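Local coordinates for adenosine monophosphate-protein transferase (Pyrococcus horikoshii, PDB 2D16), which is of unknown function but belongs to the adenosine-specific kinase family, and so may act on adenosine or an adenine nucleotide, at residues A[5-10]-A[118-123]; A[23-28]-A[47-52]; A[64-69]-A[86-91]. All coordinates share one frame; numbering follows the deposited sequence.

How the contacts relate
Contact 1 is a pairing within one sheet: 5-10 with 118-123 joins an edge strand to the middle strand of a three-stranded sheet. Contacts 2 and 3 each lay a helix against another sheet, on the neighbouring strands 44-51 and 82-88 of five. Contact 1 closes a long loop of chain that holds both others, which follow one another in sequence. Contact 3 touches contact 1, with Glu10 OE2 3.5 Å from Leu69 CD2, although their centres lie about 20 Å apart. Contacts 2 and 3 lie about 17 Å apart between centres and about 5 Å between nearest atoms, without touching. The side chain of Ile119 in contact 1 comes within about 8 Å of a bound sodium ion.

Contact 1. Residues A[5-10]-A[118-123]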
ATOM      1  N   GLU A   5     -64.603  12.535  16.788  1.00 27.67           N
ATOM      2  CA  GLU A   5     -63.889  13.375  17.742  1.00 27.68           C
ATOM      3  C   GLU A   5     -62.471  13.645  17.249  1.00 26.79           C
ATOM      4  O   GLU A   5     -61.918  12.878  16.454  1.00 25.48           O
ATOM      5  CB  GLU A   5     -63.844  12.713  19.128  1.00 30.14           C
ATOM      6  CG  GLU A   5     -62.913  11.520  19.241  1.00 32.12           C
ATOM      7  CD  GLU A   5     -63.022  10.822  20.589  1.00 34.81           C
ATOM      8  OE1 GLU A   5     -64.109  10.291  20.898  1.00 38.04           O
ATOM      9  OE2 GLU A   5     -62.023  10.805  21.341  1.00 34.15           O
ATOM     10  N   VAL A   6     -61.896  14.746  17.724  1.00 25.45           N
ATOM     11  CA  VAL A   6     -60.548  15.143  17.347  1.00 25.31           C
ATOM     12  C   VAL A   6     -59.621  14.951  18.536  1.00 26.25           C
ATOM     13  O   VAL A   6     -59.903  15.422  19.636  1.00 27.11           O
ATOM     14  CB  VAL A   6     -60.514  16.621  16.909  1.00 26.28           C
ATOM     15  CG1 VAL A   6     -59.101  17.024  16.510  1.00 26.07           C
ATOM     16  CG2 VAL A   6     -61.477  16.828  15.754  1.00 25.49           C
ATOM     17  N   ILE A   7     -58.519  14.247  18.312  1.00 24.93           N
ATOM     18  CA  ILE A   7     -57.555  13.990  19.368  1.00 25.89           C
ATOM     19  C   ILE A   7     -56.246  14.703  19.065  1.00 25.35           C
ATOM     20  O   ILE A   7     -55.656  14.518  18.003  1.00 23.68           O
ATOM     21  CB  ILE A   7     -57.280  12.475  19.509  1.00 27.87           C
ATOM     22  CG1 ILE A   7     -58.571  11.752  19.910  1.00 28.96           C
ATOM     23  CG2 ILE A   7     -56.188  12.233  20.543  1.00 27.31           C
ATOM     24  CD1 ILE A   7     -58.451  10.246  19.916  1.00 30.04           C
ATOM     25  N   ASP A   8     -55.806  15.538  19.998  1.00 24.57           N
ATOM     26  CA  ASP A   8     -54.555  16.256  19.831  1.00 24.57           C
ATOM     27  C   ASP A   8     -53.442  15.351  20.341  1.00 25.33           C
ATOM     28  O   ASP A   8     -53.492  14.883  21.482  1.00 24.90           O
ATOM     29  CB  ASP A   8     -54.566  17.559  20.642  1.00 24.86           C
ATOM     30  CG  ASP A   8     -55.472  18.616  20.038  1.00 24.81           C
ATOM     31  OD1 ASP A   8     -55.168  19.099  18.927  1.00 27.00           O
ATOM     32  OD2 ASP A   8     -56.485  18.965  20.676  1.00 27.88           O
ATOM     33  N   ILE A   9     -52.454  15.084  19.493  1.00 23.69           N
ATOM     34  CA  ILE A   9     -51.333  14.245  19.890  1.00 24.30           C
ATOM     35  C   ILE A   9     -50.484  15.022  20.889  1.00 23.91           C
ATOM     36  O   ILE A   9     -50.091  16.159  20.624  1.00 24.87           O
ATOM     37  CB  ILE A   9     -50.449  13.866  18.680  1.00 25.43           C
ATOM     38  CG1 ILE A   9     -51.218  12.929  17.742  1.00 24.50           C
ATOM     39  CG2 ILE A   9     -49.153  13.217  19.166  1.00 26.94           C
ATOM     40  CD1 ILE A   9     -51.610  11.606  18.381  1.00 26.40           C
ATOM     41  N   GLU A  10     -50.224  14.410  22.040  1.00 23.98           N
ATOM     42  CA  GLU A  10     -49.408  15.039  23.072  1.00 25.23           C
ATOM     43  C   GLU A  10     -47.961  14.608  22.867  1.00 25.22           C
ATOM     44  O   GLU A  10     -47.641  13.422  22.952  1.00 25.36           O
ATOM     45  CB  GLU A  10     -49.868  14.608  24.469  1.00 26.78           C
ATOM     46  CG  GLU A  10     -49.212  15.409  25.594  1.00 30.37           C
ATOM     47  CD  GLU A  10     -49.473  14.833  26.974  1.00 31.67           C
ATOM     48  OE1 GLU A  10     -50.586  14.320  27.214  1.00 34.12           O
ATOM     49  OE2 GLU A  10     -48.561  14.907  27.826  1.00 35.54           O
ATOM     50  N   VAL A 118     -55.426  13.436  15.413  1.00 19.02           N
ATOM     51  CA  VAL A 118     -55.942  12.195  14.851  1.00 19.57           C
ATOM     52  C   VAL A 118     -57.461  12.302  14.944  1.00 19.38           C
ATOM     53  O   VAL A 118     -58.011  12.531  16.027  1.00 21.45           O
ATOM     54  CB  VAL A 118     -55.440  10.947  15.648  1.00 17.34           C
ATOM     55  CG1 VAL A 118     -56.099   9.668  15.103  1.00 17.99           C
ATOM     56  CG2 VAL A 118     -53.920  10.832  15.529  1.00 20.09           C
ATOM     57  N   ILE A 119     -58.144  12.173  13.810  1.00 19.61           N
ATOM     58  CA  ILE A 119     -59.596  12.251  13.803  1.00 19.73           C
ATOM     59  C   ILE A 119     -60.122  10.829  13.940  1.00 20.85           C
ATOM     60  O   ILE A 119     -59.813   9.959  13.126  1.00 20.82           O
ATOM     61  CB  ILE A 119     -60.125  12.884  12.502  1.00 21.05           C
ATOM     62  CG1 ILE A 119     -59.490  14.266  12.308  1.00 21.47           C
ATOM     63  CG2 ILE A 119     -61.647  13.007  12.568  1.00 20.58           C
ATOM     64  CD1 ILE A 119     -59.973  15.006  11.075  1.00 23.57           C
ATOM     65  N   VAL A 120     -60.913  10.607  14.982  1.00 20.30           N
ATOM     66  CA  VAL A 120     -61.450   9.287  15.274  1.00 20.89           C
ATOM     67  C   VAL A 120     -62.969   9.225  15.239  1.00 21.71           C
ATOM     68  O   VAL A 120     -63.651  10.123  15.729  1.00 21.94           O
ATOM     69  CB  VAL A 120     -60.968   8.816  16.669  1.00 22.29           C
ATOM     70  CG1 VAL A 120     -61.600   7.471  17.024  1.00 21.14           C
ATOM     71  CG2 VAL A 120     -59.448   8.719  16.687  1.00 22.86           C
ATOM     72  N   ALA A 121     -63.491   8.155  14.646  1.00 21.63           N
ATOM     73  CA  ALA A 121     -64.929   7.938  14.574  1.00 22.11           C
ATOM     74  C   ALA A 121     -65.236   6.743  15.469  1.00 23.25           C
ATOM     75  O   ALA A 121     -64.507   5.754  15.446  1.00 24.26           O
ATOM     76  CB  ALA A 121     -65.347   7.634  13.142  1.00 21.65           C
ATOM     77  N   GLU A 122     -66.290   6.834  16.271  1.00 22.55           N
ATOM     78  CA  GLU A 122     -66.649   5.718  17.132  1.00 22.41           C
ATOM     79  C   GLU A 122     -68.045   5.198  16.815  1.00 22.65           C
ATOM     80  O   GLU A 122     -68.993   5.973  16.661  1.00 21.78           O
ATOM     81  CB  GLU A 122     -66.562   6.099  18.621  1.00 24.90           C
ATOM     82  CG  GLU A 122     -66.973   4.949  19.545  1.00 26.71           C
ATOM     83  CD  GLU A 122     -66.455   5.077  20.971  1.00 30.78           C
ATOM     84  OE1 GLU A 122     -65.839   6.109  21.312  1.00 30.07           O
ATOM     85  OE2 GLU A 122     -66.672   4.127  21.757  1.00 33.11           O
ATOM     86  N   THR A 123     -68.149   3.879  16.694  1.00 20.33           N
ATOM     87  CA  THR A 123     -69.416   3.221  16.413  1.00 21.37           C
ATOM     88  C   THR A 123     -69.766   2.398  17.644  1.00 21.71           C
ATOM     89  O   THR A 123     -69.065   2.465  18.657  1.00 22.00           O
ATOM     90  CB  THR A 123     -69.303   2.261  15.216  1.00 20.89           C
ATOM     91  OG1 THR A 123     -68.499   1.133  15.584  1.00 19.56           O
ATOM     92  CG2 THR A 123     -68.655   2.970  14.023  1.00 22.20           C
TER
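The carbonyl oxygen of Glu5 is approached by two groups of the facing strand: Val120 N donates a hydrogen bond of 2.9 Å to Glu5 O, and Ile119 CA adds a weaker C-H...O contact to Glu5 O at 3.6 Å. Glu5 N returns the bond to Val120 O at 2.8 Å, so Glu5 and Val120 form an antiparallel hydrogen-bonded pair. Ile7 and Val118 make a second such pair, in which Val118 N lies in the plane of the Ile7 carbonyl, whereas Ile7 N is tilted 25° from the plane of the Val118 carbonyl. Between them Val6 faces Ile119 as a non-hydrogen-bonded pair.

Beta-branched valine and isoleucine suit this ladder, since they favour extended backbone and fill the face of the sheet. On the face shared by Glu5, Ile7, Val118 and Val120, the extended second torsion of Ile7 (chi2 173°) carries CD1 to 3.7 Å from Val120 CG2. Farther along, where the backbone of Ile9 bonds Phe116, Ile9 CD1 reaches Val118 CG2 at 3.8 Å. Helix 64-77 backs this face, with Val118 resting on Ile77 and Ile9 on Asn73. Glu5 uses its carboxylate differently: its OE1 is 4.5 Å from Glu122 OE1, a repulsion probably relieved by Arg127, which forms salt bridges to both glutamates.

The two strands run at 144° to each other, an antiparallel course with marked twist. Because 107 residues lie between the segments, this is no hairpin but a long-range pairing, in which the edge strand 3-8 joins the central strand of a three-stranded antiparallel sheet.

Contact 2. Residues A[23-28]-A[47-52]; sequences NFSIFT and IAMNEA
The flat carboxylate of Glu51 has the methyl CG2 of Ile26 above its plane, displaced toward the oxygens: Ile26 CG2 is 3.4 Å from both Glu51 OE1 and Glu51 OE2. The charge is met by Arg58, which forms a salt bridge with OE1. On the helical side, one face of the Phe24 ring has Phe27 CB over it, offset toward the rim. The amide of Asn50 turns away from helix 25-39, its OD1 bonding Thr57 and its ND2 the carbonyls of Ala74 and Ala79.

A small hydroxyl suits Ser25, where helix and strand come close. With OG beside its own backbone N (chi1 -60°), it donates to Asn50 O at 2.7 Å, from a position 57° out of the carbonyl plane. Met49, long and flexible, slides beneath the first turn: its CG is 3.5 Å from Ser25 OG, its SD 3.8 Å from Thr28 CG2, and its CE 3.4 Å from Asn23 N. Thr28 OG1 donates to Asn23 O at 2.7 Å, tying the turn to the residue before the N-cap, Phe24. A water accepts from Ile26 N and weakly donates to Glu51 OE2.

The start of helix 25-39 thus lies on one face of strand 44-51, where Ile47 also meets Leu32 and Ala33, while Ala48 points to the other face and packs on Ala70 and Ala74 of helix 64-77.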
ATOM      1  N   ASN A  23     -51.377  -5.092  12.467  1.00 18.87           N
ATOM      2  CA  ASN A  23     -52.024  -6.356  12.789  1.00 19.33           C
ATOM      3  C   ASN A  23     -51.144  -7.147  13.753  1.00 20.15           C
ATOM      4  O   ASN A  23     -49.936  -6.915  13.828  1.00 19.96           O
ATOM      5  CB  ASN A  23     -52.244  -7.143  11.488  1.00 20.93           C
ATOM      6  CG  ASN A  23     -52.643  -8.586  11.723  1.00 23.86           C
ATOM      7  OD1 ASN A  23     -51.792  -9.451  11.932  1.00 26.35           O
ATOM      8  ND2 ASN A  23     -53.941  -8.854  11.684  1.00 25.18           N
ATOM      9  N   PHE A  24     -51.759  -8.063  14.501  1.00 21.22           N
ATOM     10  CA  PHE A  24     -51.031  -8.919  15.440  1.00 21.45           C
ATOM     11  C   PHE A  24     -50.262  -8.086  16.467  1.00 20.45           C
ATOM     12  O   PHE A  24     -49.054  -8.252  16.650  1.00 21.40           O
ATOM     13  CB  PHE A  24     -50.080  -9.822  14.639  1.00 23.35           C
ATOM     14  CG  PHE A  24     -49.580 -11.030  15.392  1.00 23.58           C
ATOM     15  CD1 PHE A  24     -50.161 -11.424  16.595  1.00 25.43           C
ATOM     16  CD2 PHE A  24     -48.535 -11.791  14.873  1.00 22.55           C
ATOM     17  CE1 PHE A  24     -49.706 -12.559  17.270  1.00 25.26           C
ATOM     18  CE2 PHE A  24     -48.075 -12.930  15.542  1.00 25.07           C
ATOM     19  CZ  PHE A  24     -48.663 -13.312  16.743  1.00 23.97           C
ATOM     20  N   SER A  25     -50.988  -7.211  17.153  1.00 21.68           N
ATOM     21  CA  SER A  25     -50.412  -6.307  18.143  1.00 21.15           C
ATOM     22  C   SER A  25     -49.383  -6.866  19.128  1.00 21.47           C
ATOM     23  O   SER A  25     -48.331  -6.259  19.322  1.00 20.01           O
ATOM     24  CB  SER A  25     -51.533  -5.627  18.929  1.00 21.30           C
ATOM     25  OG  SER A  25     -52.369  -4.882  18.062  1.00 22.76           O
ATOM     26  N   ILE A  26     -49.664  -8.005  19.758  1.00 22.46           N
ATOM     27  CA  ILE A  26     -48.707  -8.526  20.733  1.00 22.85           C
ATOM     28  C   ILE A  26     -47.341  -8.853  20.147  1.00 22.52           C
ATOM     29  O   ILE A  26     -46.324  -8.729  20.828  1.00 23.10           O
ATOM     30  CB  ILE A  26     -49.247  -9.768  21.491  1.00 23.51           C
ATOM     31  CG1 ILE A  26     -49.575 -10.900  20.518  1.00 24.67           C
ATOM     32  CG2 ILE A  26     -50.461  -9.370  22.325  1.00 25.28           C
ATOM     33  CD1 ILE A  26     -50.032 -12.170  21.213  1.00 25.91           C
ATOM     34  N   PHE A  27     -47.311  -9.262  18.884  1.00 22.61           N
ATOM     35  CA  PHE A  27     -46.052  -9.578  18.225  1.00 21.35           C
ATOM     36  C   PHE A  27     -45.433  -8.315  17.642  1.00 20.40           C
ATOM     37  O   PHE A  27     -44.262  -8.010  17.857  1.00 19.93           O
ATOM     38  CB  PHE A  27     -46.288 -10.562  17.079  1.00 21.89           C
ATOM     39  CG  PHE A  27     -45.104 -10.715  16.161  1.00 23.87           C
ATOM     40  CD1 PHE A  27     -44.057 -11.576  16.486  1.00 24.11           C
ATOM     41  CD2 PHE A  27     -45.025  -9.979  14.981  1.00 21.92           C
ATOM     42  CE1 PHE A  27     -42.947 -11.704  15.650  1.00 25.02           C
ATOM     43  CE2 PHE A  27     -43.918 -10.097  14.137  1.00 22.27           C
ATOM     44  CZ  PHE A  27     -42.878 -10.960  14.470  1.00 23.05           C
ATOM     45  N   THR A  28     -46.250  -7.588  16.893  1.00 20.78           N
ATOM     46  CA  THR A  28     -45.815  -6.386  16.206  1.00 19.82           C
ATOM     47  C   THR A  28     -45.281  -5.242  17.054  1.00 20.51           C
ATOM     48  O   THR A  28     -44.320  -4.587  16.652  1.00 20.87           O
ATOM     49  CB  THR A  28     -46.949  -5.882  15.301  1.00 21.03           C
ATOM     50  OG1 THR A  28     -47.359  -6.960  14.452  1.00 20.83           O
ATOM     51  CG2 THR A  28     -46.486  -4.713  14.440  1.00 22.04           C
ATOM     52  N   ILE A  47     -43.171   3.129  21.318  1.00 19.96           N
ATOM     53  CA  ILE A  47     -44.176   2.647  20.379  1.00 20.53           C
ATOM     54  C   ILE A  47     -45.267   1.935  21.172  1.00 20.63           C
ATOM     55  O   ILE A  47     -44.982   1.173  22.101  1.00 20.50           O
ATOM     56  CB  ILE A  47     -43.581   1.681  19.309  1.00 19.72           C
ATOM     57  CG1 ILE A  47     -44.694   1.217  18.359  1.00 19.85           C
ATOM     58  CG2 ILE A  47     -42.915   0.478  19.970  1.00 19.66           C
ATOM     59  CD1 ILE A  47     -44.209   0.326  17.222  1.00 20.23           C
ATOM     60  N   ALA A  48     -46.515   2.224  20.826  1.00 19.58           N
ATOM     61  CA  ALA A  48     -47.658   1.612  21.484  1.00 19.66           C
ATOM     62  C   ALA A  48     -48.611   1.128  20.400  1.00 20.40           C
ATOM     63  O   ALA A  48     -48.724   1.745  19.342  1.00 20.36           O
ATOM     64  CB  ALA A  48     -48.349   2.620  22.388  1.00 19.48           C
ATOM     65  N   MET A  49     -49.290   0.020  20.662  1.00 18.91           N
ATOM     66  CA  MET A  49     -50.210  -0.542  19.688  1.00 20.15           C
ATOM     67  C   MET A  49     -51.397  -1.151  20.413  1.00 21.11           C
ATOM     68  O   MET A  49     -51.233  -1.836  21.427  1.00 22.19           O
ATOM     69  CB  MET A  49     -49.489  -1.597  18.853  1.00 19.76           C
ATOM     70  CG  MET A  49     -50.268  -2.085  17.650  1.00 19.46           C
ATOM     71  SD  MET A  49     -49.184  -3.004  16.545  1.00 20.87           S
ATOM     72  CE  MET A  49     -50.352  -3.448  15.223  1.00 21.03           C
ATOM     73  N   ASN A  50     -52.590  -0.898  19.888  1.00 20.61           N
ATOM     74  CA  ASN A  50     -53.815  -1.388  20.508  1.00 21.42           C
ATOM     75  C   ASN A  50     -54.238  -2.786  20.097  1.00 22.47           C
ATOM     76  O   ASN A  50     -54.277  -3.120  18.913  1.00 21.80           O
ATOM     77  CB  ASN A  50     -54.963  -0.412  20.237  1.00 21.42           C
ATOM     78  CG  ASN A  50     -54.665   0.982  20.739  1.00 22.64           C
ATOM     79  OD1 ASN A  50     -54.023   1.150  21.773  1.00 22.56           O
ATOM     80  ND2 ASN A  50     -55.136   1.993  20.011  1.00 21.19           N
ATOM     81  N   GLU A  51     -54.556  -3.600  21.098  1.00 22.75           N
ATOM     82  CA  GLU A  51     -55.011  -4.967  20.878  1.00 23.70           C
ATOM     83  C   GLU A  51     -56.499  -4.990  21.231  1.00 23.86           C
ATOM     84  O   GLU A  51     -56.881  -4.733  22.373  1.00 24.31           O
ATOM     85  CB  GLU A  51     -54.228  -5.933  21.770  1.00 23.80           C
ATOM     86  CG  GLU A  51     -54.542  -7.391  21.505  1.00 24.96           C
ATOM     87  CD  GLU A  51     -53.828  -8.322  22.460  1.00 26.17           C
ATOM     88  OE1 GLU A  51     -53.272  -7.834  23.466  1.00 28.22           O
ATOM     89  OE2 GLU A  51     -53.834  -9.545  22.210  1.00 29.76           O
ATOM     90  N   ALA A  52     -57.332  -5.294  20.239  1.00 24.69           N
ATOM     91  CA  ALA A  52     -58.784  -5.305  20.405  1.00 26.36           C
ATOM     92  C   ALA A  52     -59.381  -6.290  21.406  1.00 27.70           C
ATOM     93  O   ALA A  52     -60.078  -5.882  22.336  1.00 27.02           O
ATOM     94  CB  ALA A  52     -59.448  -5.504  19.044  1.00 27.40           C
TER
HETATM   95  O   HOH W   1     -52.220  -9.322  19.221  1.00 26.21           O

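Contact 3. Residues A[64-69]-A[86-91]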
ATOM      1  N   PRO A  64     -38.080   5.714  28.389  1.00 29.36           N
ATOM      2  CA  PRO A  64     -39.199   5.784  29.334  1.00 29.59           C
ATOM      3  C   PRO A  64     -40.256   6.842  29.019  1.00 28.86           C
ATOM      4  O   PRO A  64     -41.445   6.532  28.948  1.00 29.38           O
ATOM      5  CB  PRO A  64     -38.502   6.041  30.669  1.00 30.90           C
ATOM      6  CG  PRO A  64     -37.211   5.298  30.507  1.00 31.36           C
ATOM      7  CD  PRO A  64     -36.792   5.698  29.106  1.00 30.78           C
ATOM      8  N   GLU A  65     -39.821   8.083  28.830  1.00 28.55           N
ATOM      9  CA  GLU A  65     -40.739   9.181  28.549  1.00 29.00           C
ATOM     10  C   GLU A  65     -41.539   9.005  27.262  1.00 27.30           C
ATOM     11  O   GLU A  65     -42.760   9.156  27.263  1.00 26.15           O
ATOM     12  CB  GLU A  65     -39.979  10.508  28.494  1.00 32.12           C
ATOM     13  CG  GLU A  65     -40.861  11.710  28.186  1.00 38.18           C
ATOM     14  CD  GLU A  65     -40.105  13.024  28.239  1.00 42.68           C
ATOM     15  OE1 GLU A  65     -39.552  13.349  29.311  1.00 45.53           O
ATOM     16  OE2 GLU A  65     -40.066  13.734  27.210  1.00 45.24           O
ATOM     17  N   LEU A  66     -40.855   8.702  26.163  1.00 25.93           N
ATOM     18  CA  LEU A  66     -41.546   8.528  24.892  1.00 25.68           C
ATOM     19  C   LEU A  66     -42.455   7.308  24.919  1.00 26.21           C
ATOM     20  O   LEU A  66     -43.467   7.267  24.218  1.00 25.76           O
ATOM     21  CB  LEU A  66     -40.535   8.433  23.745  1.00 25.92           C
ATOM     22  CG  LEU A  66     -39.725   9.718  23.536  1.00 27.83           C
ATOM     23  CD1 LEU A  66     -38.750   9.533  22.389  1.00 29.44           C
ATOM     24  CD2 LEU A  66     -40.667  10.885  23.253  1.00 28.43           C
ATOM     25  N   GLU A  67     -42.103   6.317  25.731  1.00 25.22           N
ATOM     26  CA  GLU A  67     -42.931   5.121  25.849  1.00 25.57           C
ATOM     27  C   GLU A  67     -44.233   5.484  26.564  1.00 25.44           C
ATOM     28  O   GLU A  67     -45.319   5.101  26.133  1.00 24.00           O
ATOM     29  CB  GLU A  67     -42.190   4.030  26.626  1.00 26.42           C
ATOM     30  CG  GLU A  67     -41.104   3.330  25.818  1.00 27.49           C
ATOM     31  CD  GLU A  67     -40.328   2.318  26.633  1.00 29.73           C
ATOM     32  OE1 GLU A  67     -40.957   1.588  27.428  1.00 32.65           O
ATOM     33  OE2 GLU A  67     -39.094   2.243  26.468  1.00 28.95           O
ATOM     34  N   ALA A  68     -44.122   6.237  27.654  1.00 24.34           N
ATOM     35  CA  ALA A  68     -45.301   6.650  28.405  1.00 24.33           C
ATOM     36  C   ALA A  68     -46.221   7.493  27.521  1.00 23.77           C
ATOM     37  O   ALA A  68     -47.438   7.314  27.529  1.00 23.85           O
ATOM     38  CB  ALA A  68     -44.882   7.444  29.648  1.00 24.68           C
ATOM     39  N   LEU A  69     -45.633   8.407  26.753  1.00 23.34           N
ATOM     40  CA  LEU A  69     -46.409   9.271  25.870  1.00 24.47           C
ATOM     41  C   LEU A  69     -47.038   8.518  24.699  1.00 23.01           C
ATOM     42  O   LEU A  69     -48.166   8.812  24.303  1.00 22.60           O
ATOM     43  CB  LEU A  69     -45.536  10.409  25.337  1.00 25.95           C
ATOM     44  CG  LEU A  69     -45.277  11.556  26.316  1.00 28.46           C
ATOM     45  CD1 LEU A  69     -44.280  12.537  25.720  1.00 30.74           C
ATOM     46  CD2 LEU A  69     -46.595  12.250  26.633  1.00 29.15           C
ATOM     47  N   LEU A  86     -43.406   7.583  18.775  1.00 20.66           N
ATOM     48  CA  LEU A  86     -42.901   8.909  19.118  1.00 21.63           C
ATOM     49  C   LEU A  86     -41.397   8.704  19.188  1.00 20.86           C
ATOM     50  O   LEU A  86     -40.918   7.858  19.941  1.00 20.86           O
ATOM     51  CB  LEU A  86     -43.451   9.389  20.468  1.00 22.74           C
ATOM     52  CG  LEU A  86     -44.936   9.766  20.493  1.00 22.95           C
ATOM     53  CD1 LEU A  86     -45.343  10.161  21.903  1.00 25.78           C
ATOM     54  CD2 LEU A  86     -45.192  10.916  19.526  1.00 23.82           C
ATOM     55  N   MET A  87     -40.650   9.461  18.395  1.00 21.40           N
ATOM     56  CA  MET A  87     -39.206   9.289  18.358  1.00 22.25           C
ATOM     57  C   MET A  87     -38.415  10.585  18.255  1.00 23.55           C
ATOM     58  O   MET A  87     -38.952  11.648  17.936  1.00 22.82           O
ATOM     59  CB  MET A  87     -38.831   8.412  17.161  1.00 23.83           C
ATOM     60  CG  MET A  87     -39.109   9.105  15.822  1.00 23.61           C
ATOM     61  SD  MET A  87     -38.702   8.114  14.364  1.00 23.42           S
ATOM     62  CE  MET A  87     -38.613   9.388  13.103  1.00 22.98           C
ATOM     63  N   LYS A  88     -37.122  10.465  18.533  1.00 24.05           N
ATOM     64  CA  LYS A  88     -36.183  11.570  18.435  1.00 23.77           C
ATOM     65  C   LYS A  88     -34.854  10.972  17.974  1.00 23.53           C
ATOM     66  O   LYS A  88     -34.673   9.751  18.010  1.00 23.53           O
ATOM     67  CB  LYS A  88     -36.031  12.285  19.783  1.00 25.37           C
ATOM     68  CG  LYS A  88     -35.540  11.417  20.924  1.00 27.10           C
ATOM     69  CD  LYS A  88     -35.441  12.246  22.205  1.00 30.77           C
ATOM     70  CE  LYS A  88     -34.896  11.427  23.368  1.00 33.03           C
ATOM     71  NZ  LYS A  88     -34.764  12.255  24.604  1.00 34.86           N
ATOM     72  N   ASN A  89     -33.937  11.827  17.530  1.00 23.39           N
ATOM     73  CA  ASN A  89     -32.633  11.394  17.034  1.00 24.16           C
ATOM     74  C   ASN A  89     -32.783  10.624  15.722  1.00 24.14           C
ATOM     75  O   ASN A  89     -31.923   9.826  15.345  1.00 24.17           O
ATOM     76  CB  ASN A  89     -31.910  10.527  18.073  1.00 26.97           C
ATOM     77  CG  ASN A  89     -31.667  11.262  19.378  1.00 29.99           C
ATOM     78  OD1 ASN A  89     -31.573  12.488  19.402  1.00 31.34           O
ATOM     79  ND2 ASN A  89     -31.549  10.514  20.466  1.00 29.90           N
ATOM     80  N   ALA A  90     -33.888  10.882  15.033  1.00 22.92           N
ATOM     81  CA  ALA A  90     -34.190  10.252  13.752  1.00 21.84           C
ATOM     82  C   ALA A  90     -35.370  11.011  13.164  1.00 21.03           C
ATOM     83  O   ALA A  90     -36.159  11.599  13.902  1.00 21.83           O
ATOM     84  CB  ALA A  90     -34.553   8.780  13.948  1.00 22.59           C
ATOM     85  N   TYR A  91     -35.481  10.999  11.840  1.00 20.63           N
ATOM     86  CA  TYR A  91     -36.557  11.693  11.143  1.00 20.78           C
ATOM     87  C   TYR A  91     -37.402  10.687  10.370  1.00 19.71           C
ATOM     88  O   TYR A  91     -36.932   9.600  10.046  1.00 19.03           O
ATOM     89  CB  TYR A  91     -35.974  12.707  10.160  1.00 21.83           C
ATOM     90  CG  TYR A  91     -35.102  13.764  10.799  1.00 26.93           C
ATOM     91  CD1 TYR A  91     -35.641  14.697  11.686  1.00 28.76           C
ATOM     92  CD2 TYR A  91     -33.739  13.844  10.504  1.00 29.24           C
ATOM     93  CE1 TYR A  91     -34.846  15.688  12.261  1.00 31.24           C
ATOM     94  CE2 TYR A  91     -32.935  14.834  11.075  1.00 31.94           C
ATOM     95  CZ  TYR A  91     -33.499  15.751  11.951  1.00 33.09           C
ATOM     96  OH  TYR A  91     -32.720  16.744  12.508  1.00 33.94           O
TER
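Leu66 sends its side chain to the strand, where Leu86 and Lys88 receive it; Leu69, one turn on, meets the strand with CB, while its side chain also packs on Glu10 and Pro12. Leu66 works with its two methyls separately. CD1 lies over the backbone, 3.7 Å from Leu86 O and 4.1 Å from Met87 CA, while CD2 turns to the base of Leu86, 4.2 Å from its CB. The same CD1 meets the aliphatic part of Lys88, the two side chains passing at a slant. With chi1 at 59°, Lys88 CG is placed 4.0 Å from Leu66 CD1, and the extended chain beyond carries the ammonium away from that methyl.

Leu86 reaches the other way, to the helix. Its CG lies beside its backbone N (chi1 -71°), and the extended second torsion puts CD1 3.4 Å from Leu69 CB, tighter than usual carbon contact, and 3.7 Å from Leu69 C. Leucine fits here because one methyl can press against the base of Leu69 while the stem stays by the strand. Its side chain also touches Val17 of strand 16-22. Met87, alternating to the other face, packs on Pro92 and Val95 of helix 92-100.

The axes of helix segment 64-69 and strand 86-88 run at 155° and come within 8.3 Å. No hydrogen bond joins them, and Glu65 OE2 stays 6.1 Å from Lys88 NZ, too far for a salt bridge. Cohesion therefore comes from the fit of leucine methyls against carbon and backbone, with the lysine supplying its methylenes while its charged end projects past the leucine.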